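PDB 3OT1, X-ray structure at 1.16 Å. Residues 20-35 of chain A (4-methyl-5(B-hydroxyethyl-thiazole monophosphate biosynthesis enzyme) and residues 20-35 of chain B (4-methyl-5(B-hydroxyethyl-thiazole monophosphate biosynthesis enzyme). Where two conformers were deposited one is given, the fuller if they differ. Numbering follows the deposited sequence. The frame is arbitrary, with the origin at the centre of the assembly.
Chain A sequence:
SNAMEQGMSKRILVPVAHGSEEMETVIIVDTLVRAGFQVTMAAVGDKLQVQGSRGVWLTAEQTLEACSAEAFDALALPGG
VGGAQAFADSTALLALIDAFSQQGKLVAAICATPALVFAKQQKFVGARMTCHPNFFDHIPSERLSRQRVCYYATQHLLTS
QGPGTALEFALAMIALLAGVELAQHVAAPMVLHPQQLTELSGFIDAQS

Chain A, residues 20-35: SEEMETVIIVDTLVRA
Chain B 20-35: SEEMETVIIVDTLVRA

Two copies of one helix, residues 22-34 of each chain, pack almost antiparallel: their N-to-C directions differ by 169° and their axes approach to 8.7 Å. The two stretches together bury 700 Å², both sides summed. The register places Met A23 CA 5.3 Å from Ile B27 CA and Ile A27 CA 5.4 Å from Met B23 CA.

Glu A21 (phi/psi -74/110; chi1 -142°, chi2 m) works in two directions. Its OE2 caps its own helix, accepting from Glu A24 N at 3.0 Å and weakly from Met A23 N, while its OE1 receives Arg B34 NH2 at 2.9 Å in a salt bridge. The same OE1 lies 2.5 Å from Asp B30 OD2, so close that one acid probably carries a proton. From Glu A22 to Val A33, phi lies between -57° and -73° and psi between -35° and -53°. Selenomethionine Met A23 (p, t, chi3 -116°) is a knob among Val B26, Ile B27, Asp B30 and Thr B31. Val A26 (t) meets its twin, CG2 to Val B26 CG2, 4.1 Å; Ile A27 (m, t) does likewise, CD1 to Ile B27 CD1, 3.9 Å.

Asp A30 (t) then repeats the acid pair, OD2 to Glu B21 OE1, 2.5 Å, while its OD1 accepts Arg A34 NE at 2.8 Å. Arg A34 (-60/-30; m, t, t, chi4 -111°) also forms a salt bridge through NH2 to Glu B21 OE1, 2.8 Å. The rule: an apolar centre flanked at both ends by one Glu-Asp-Arg cluster.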

# COMPACT_ATOMS: atom_id res chain seq x y z
N SER A 20 -4.81 4.31 12.02
CA SER A 20 -4.84 3.16 11.14
C SER A 20 -3.61 3.14 10.24
O SER A 20 -3.08 4.18 9.84
CB SER A 20 -6.09 3.15 10.26
OG SER A 20 -7.27 2.92 11.03
N GLU A 21 -3.15 1.94 9.94
CA GLU A 21 -1.99 1.73 9.07
C GLU A 21 -2.44 2.03 7.64
O GLU A 21 -3.29 1.32 7.07
CB GLU A 21 -1.43 0.33 9.22
CG GLU A 21 0.09 0.26 9.15
CD GLU A 21 0.66 0.76 7.87
OE1 GLU A 21 1.80 1.27 7.90
OE2 GLU A 21 -0.02 0.66 6.84
N GLU A 22 -1.93 3.13 7.10
CA GLU A 22 -2.45 3.65 5.85
C GLU A 22 -2.10 2.80 4.65
O GLU A 22 -2.90 2.72 3.72
CB GLU A 22 -2.01 5.11 5.61
CG GLU A 22 -0.53 5.38 5.79
CD GLU A 22 -0.22 5.82 7.22
OE1 GLU A 22 -0.20 4.95 8.09
OE2 GLU A 22 -0.03 7.03 7.45
N MSE A 23 -0.91 2.19 4.60
CA MSE A 23 -0.61 1.34 3.43
C MSE A 23 -1.46 0.08 3.49
O MSE A 23 -1.93 -0.38 2.46
CB MSE A 23 0.87 1.06 3.21
CG MSE A 23 1.46 -0.10 3.95
SE MSE A 23 3.34 -0.27 3.52
CE MSE A 23 3.49 -2.00 2.59
N GLU A 24 -1.67 -0.48 4.67
CA GLU A 24 -2.58 -1.62 4.75
C GLU A 24 -3.97 -1.24 4.24
O GLU A 24 -4.60 -1.95 3.48
CB GLU A 24 -2.67 -2.13 6.19
CG GLU A 24 -1.38 -2.71 6.71
CD GLU A 24 -1.39 -3.05 8.19
OE1 GLU A 24 -2.44 -3.03 8.83
OE2 GLU A 24 -0.26 -3.33 8.71
N THR A 25 -4.47 -0.11 4.73
CA THR A 25 -5.78 0.36 4.35
C THR A 25 -5.90 0.53 2.84
O THR A 25 -6.86 0.05 2.23
CB THR A 25 -6.10 1.71 5.04
OG1 THR A 25 -6.05 1.55 6.47
CG2 THR A 25 -7.47 2.22 4.65
N VAL A 26 -4.96 1.24 2.25
CA VAL A 26 -5.06 1.58 0.84
C VAL A 26 -4.80 0.35 -0.03
O VAL A 26 -5.44 0.20 -1.07
CB VAL A 26 -4.16 2.78 0.52
CG1 VAL A 26 -4.15 3.04 -0.97
CG2 VAL A 26 -4.64 4.01 1.28
N ILE A 27 -3.92 -0.55 0.38
CA ILE A 27 -3.76 -1.81 -0.34
C ILE A 27 -5.08 -2.57 -0.37
O ILE A 27 -5.48 -3.09 -1.42
CB ILE A 27 -2.63 -2.67 0.25
CG1 ILE A 27 -1.26 -2.04 -0.02
CG2 ILE A 27 -2.71 -4.13 -0.28
CD1 ILE A 27 -0.11 -2.63 0.80
N ILE A 28 -5.76 -2.65 0.76
CA ILE A 28 -7.05 -3.34 0.81
C ILE A 28 -8.04 -2.68 -0.13
O ILE A 28 -8.66 -3.36 -0.94
CB ILE A 28 -7.58 -3.39 2.26
CG1 ILE A 28 -6.69 -4.28 3.14
CG2 ILE A 28 -9.03 -3.86 2.27
CD1 ILE A 28 -6.81 -4.02 4.64
N VAL A 29 -8.22 -1.38 0.00
CA VAL A 29 -9.23 -0.70 -0.79
C VAL A 29 -8.94 -0.83 -2.29
O VAL A 29 -9.79 -1.19 -3.07
CB VAL A 29 -9.35 0.79 -0.37
CG1 VAL A 29 -10.24 1.53 -1.34
CG2 VAL A 29 -9.87 0.90 1.07
N ASP A 30 -7.71 -0.49 -2.66
CA ASP A 30 -7.31 -0.47 -4.08
C ASP A 30 -7.48 -1.86 -4.68
O ASP A 30 -8.09 -2.03 -5.74
CB ASP A 30 -5.86 0.05 -4.14
CG ASP A 30 -5.29 0.21 -5.52
OD1 ASP A 30 -5.59 -0.56 -6.44
OD2 ASP A 30 -4.47 1.15 -5.63
N THR A 31 -6.95 -2.88 -4.02
CA THR A 31 -7.02 -4.23 -4.55
C THR A 31 -8.46 -4.69 -4.73
O THR A 31 -8.81 -5.29 -5.75
CB THR A 31 -6.21 -5.21 -3.67
OG1 THR A 31 -4.85 -4.75 -3.60
CG2 THR A 31 -6.19 -6.61 -4.25
N LEU A 32 -9.31 -4.40 -3.76
CA LEU A 32 -10.71 -4.79 -3.90
C LEU A 32 -11.42 -4.01 -5.00
O LEU A 32 -12.25 -4.59 -5.70
CB LEU A 32 -11.42 -4.63 -2.56
CG LEU A 32 -10.97 -5.58 -1.45
CD1 LEU A 32 -11.52 -5.14 -0.09
CD2 LEU A 32 -11.40 -6.99 -1.79
N VAL A 33 -11.09 -2.74 -5.18
CA VAL A 33 -11.66 -1.97 -6.27
C VAL A 33 -11.23 -2.54 -7.64
O VAL A 33 -12.01 -2.60 -8.58
CB VAL A 33 -11.33 -0.46 -6.11
CG1 VAL A 33 -11.68 0.29 -7.37
CG2 VAL A 33 -12.07 0.11 -4.90
N ARG A 34 -9.99 -3.00 -7.73
CA ARG A 34 -9.51 -3.65 -8.93
C ARG A 34 -10.30 -4.89 -9.30
O ARG A 34 -10.37 -5.28 -10.47
CB ARG A 34 -8.02 -4.02 -8.81
CG ARG A 34 -7.08 -2.81 -8.87
CD ARG A 34 -5.68 -3.21 -8.46
NE ARG A 34 -4.71 -2.13 -8.63
CZ ARG A 34 -3.72 -2.08 -9.52
NH1 ARG A 34 -3.50 -3.07 -10.36
NH2 ARG A 34 -2.94 -1.00 -9.51
N ALA A 35 -10.84 -5.53 -8.27
CA ALA A 35 -11.66 -6.74 -8.42
C ALA A 35 -13.12 -6.43 -8.68
O ALA A 35 -13.93 -7.37 -8.72
CB ALA A 35 -11.51 -7.62 -7.18
N SER B 20 -3.08 9.16 -9.93
CA SER B 20 -1.95 8.47 -9.35
C SER B 20 -2.39 7.17 -8.69
O SER B 20 -3.48 7.06 -8.16
CB SER B 20 -1.23 9.34 -8.31
OG SER B 20 -0.56 10.45 -8.90
N GLU B 21 -1.51 6.18 -8.73
CA GLU B 21 -1.76 4.88 -8.12
C GLU B 21 -1.60 5.05 -6.60
O GLU B 21 -0.50 5.32 -6.11
CB GLU B 21 -0.84 3.81 -8.69
CG GLU B 21 -1.54 2.49 -8.91
CD GLU B 21 -2.11 1.90 -7.66
OE1 GLU B 21 -3.18 1.23 -7.76
OE2 GLU B 21 -1.52 2.13 -6.57
N GLU B 22 -2.72 4.97 -5.89
CA GLU B 22 -2.72 5.29 -4.46
C GLU B 22 -1.99 4.29 -3.60
O GLU B 22 -1.40 4.68 -2.60
CB GLU B 22 -4.14 5.49 -3.93
CG GLU B 22 -5.11 4.37 -4.26
CD GLU B 22 -5.88 4.65 -5.54
OE1 GLU B 22 -5.28 4.50 -6.63
OE2 GLU B 22 -7.07 4.98 -5.48
N MSE B 23 -2.02 3.00 -3.93
CA MSE B 23 -1.26 2.06 -3.12
C MSE B 23 0.24 2.25 -3.36
O MSE B 23 1.00 2.23 -2.40
CB MSE B 23 -1.75 0.62 -3.22
CG MSE B 23 -1.39 -0.19 -4.39
SE MSE B 23 -2.05 -2.02 -4.01
CE MSE B 23 -0.42 -2.99 -3.45
N GLU B 24 0.68 2.50 -4.59
CA GLU B 24 2.07 2.81 -4.81
C GLU B 24 2.46 4.05 -4.00
O GLU B 24 3.49 4.06 -3.31
CB GLU B 24 2.35 3.04 -6.28
CG GLU B 24 2.12 1.79 -7.15
CD GLU B 24 2.22 2.05 -8.64
OE1 GLU B 24 2.73 3.10 -9.04
OE2 GLU B 24 1.75 1.18 -9.40
N THR B 25 1.65 5.10 -4.09
CA THR B 25 1.93 6.34 -3.40
C THR B 25 2.06 6.13 -1.90
O THR B 25 3.01 6.58 -1.28
CB THR B 25 0.83 7.38 -3.68
OG1 THR B 25 0.72 7.64 -5.09
CG2 THR B 25 1.10 8.67 -2.98
N VAL B 26 1.07 5.49 -1.31
CA VAL B 26 1.02 5.37 0.14
C VAL B 26 2.07 4.39 0.65
O VAL B 26 2.66 4.60 1.71
CB VAL B 26 -0.41 5.08 0.63
CG1 VAL B 26 -0.42 4.80 2.13
CG2 VAL B 26 -1.33 6.25 0.27
N ILE B 27 2.36 3.33 -0.08
CA ILE B 27 3.48 2.44 0.27
C ILE B 27 4.78 3.25 0.34
O ILE B 27 5.54 3.12 1.29
CB ILE B 27 3.63 1.24 -0.66
CG1 ILE B 27 2.45 0.26 -0.50
CG2 ILE B 27 4.95 0.52 -0.43
CD1 ILE B 27 2.31 -0.77 -1.61
N ILE B 28 5.02 4.08 -0.67
CA ILE B 28 6.21 4.90 -0.68
C ILE B 28 6.25 5.85 0.53
O ILE B 28 7.23 5.91 1.27
CB ILE B 28 6.32 5.67 -2.03
CG1 ILE B 28 6.58 4.73 -3.21
CG2 ILE B 28 7.40 6.75 -1.89
CD1 ILE B 28 6.27 5.36 -4.55
N VAL B 29 5.18 6.62 0.72
CA VAL B 29 5.17 7.61 1.77
C VAL B 29 5.34 6.95 3.14
O VAL B 29 6.17 7.38 3.92
CB VAL B 29 3.91 8.49 1.71
CG1 VAL B 29 3.81 9.37 2.93
CG2 VAL B 29 3.86 9.32 0.42
N ASP B 30 4.54 5.94 3.42
CA ASP B 30 4.56 5.27 4.72
C ASP B 30 5.93 4.68 5.00
O ASP B 30 6.52 4.90 6.08
CB ASP B 30 3.43 4.23 4.67
CG ASP B 30 3.24 3.42 5.92
OD1 ASP B 30 4.15 3.26 6.74
OD2 ASP B 30 2.12 2.85 6.00
N THR B 31 6.50 3.97 4.03
CA THR B 31 7.79 3.32 4.23
C THR B 31 8.88 4.36 4.50
O THR B 31 9.74 4.16 5.38
CB THR B 31 8.14 2.39 3.07
OG1 THR B 31 7.09 1.43 2.88
CG2 THR B 31 9.42 1.63 3.32
N LEU B 32 8.86 5.46 3.77
CA LEU B 32 9.86 6.50 3.99
C LEU B 32 9.68 7.20 5.33
O LEU B 32 10.67 7.52 6.01
CB LEU B 32 9.85 7.47 2.82
CG LEU B 32 10.26 6.89 1.47
CD1 LEU B 32 10.05 7.94 0.38
CD2 LEU B 32 11.67 6.36 1.47
N VAL B 33 8.44 7.44 5.75
CA VAL B 33 8.19 8.00 7.07
C VAL B 33 8.67 7.06 8.17
O VAL B 33 9.21 7.51 9.19
CB VAL B 33 6.71 8.39 7.24
CG1 VAL B 33 6.38 8.74 8.67
CG2 VAL B 33 6.35 9.55 6.32
N ARG B 34 8.53 5.75 7.96
CA ARG B 34 9.05 4.77 8.91
C ARG B 34 10.56 4.89 9.10
O ARG B 34 11.07 4.50 10.16
CB ARG B 34 8.71 3.35 8.46
CG ARG B 34 7.26 2.95 8.73
CD ARG B 34 6.85 1.75 7.91
NE ARG B 34 5.50 1.27 8.25
CZ ARG B 34 5.21 0.26 9.06
NH1 ARG B 34 6.15 -0.44 9.67
NH2 ARG B 34 3.93 -0.04 9.27
N ALA B 35 11.27 5.37 8.08
CA ALA B 35 12.72 5.56 8.14
C ALA B 35 13.12 6.85 8.85
O ALA B 35 14.32 7.13 8.99
CB ALA B 35 13.29 5.52 6.74
O HOH W 1 -0.38 -0.33 -10.95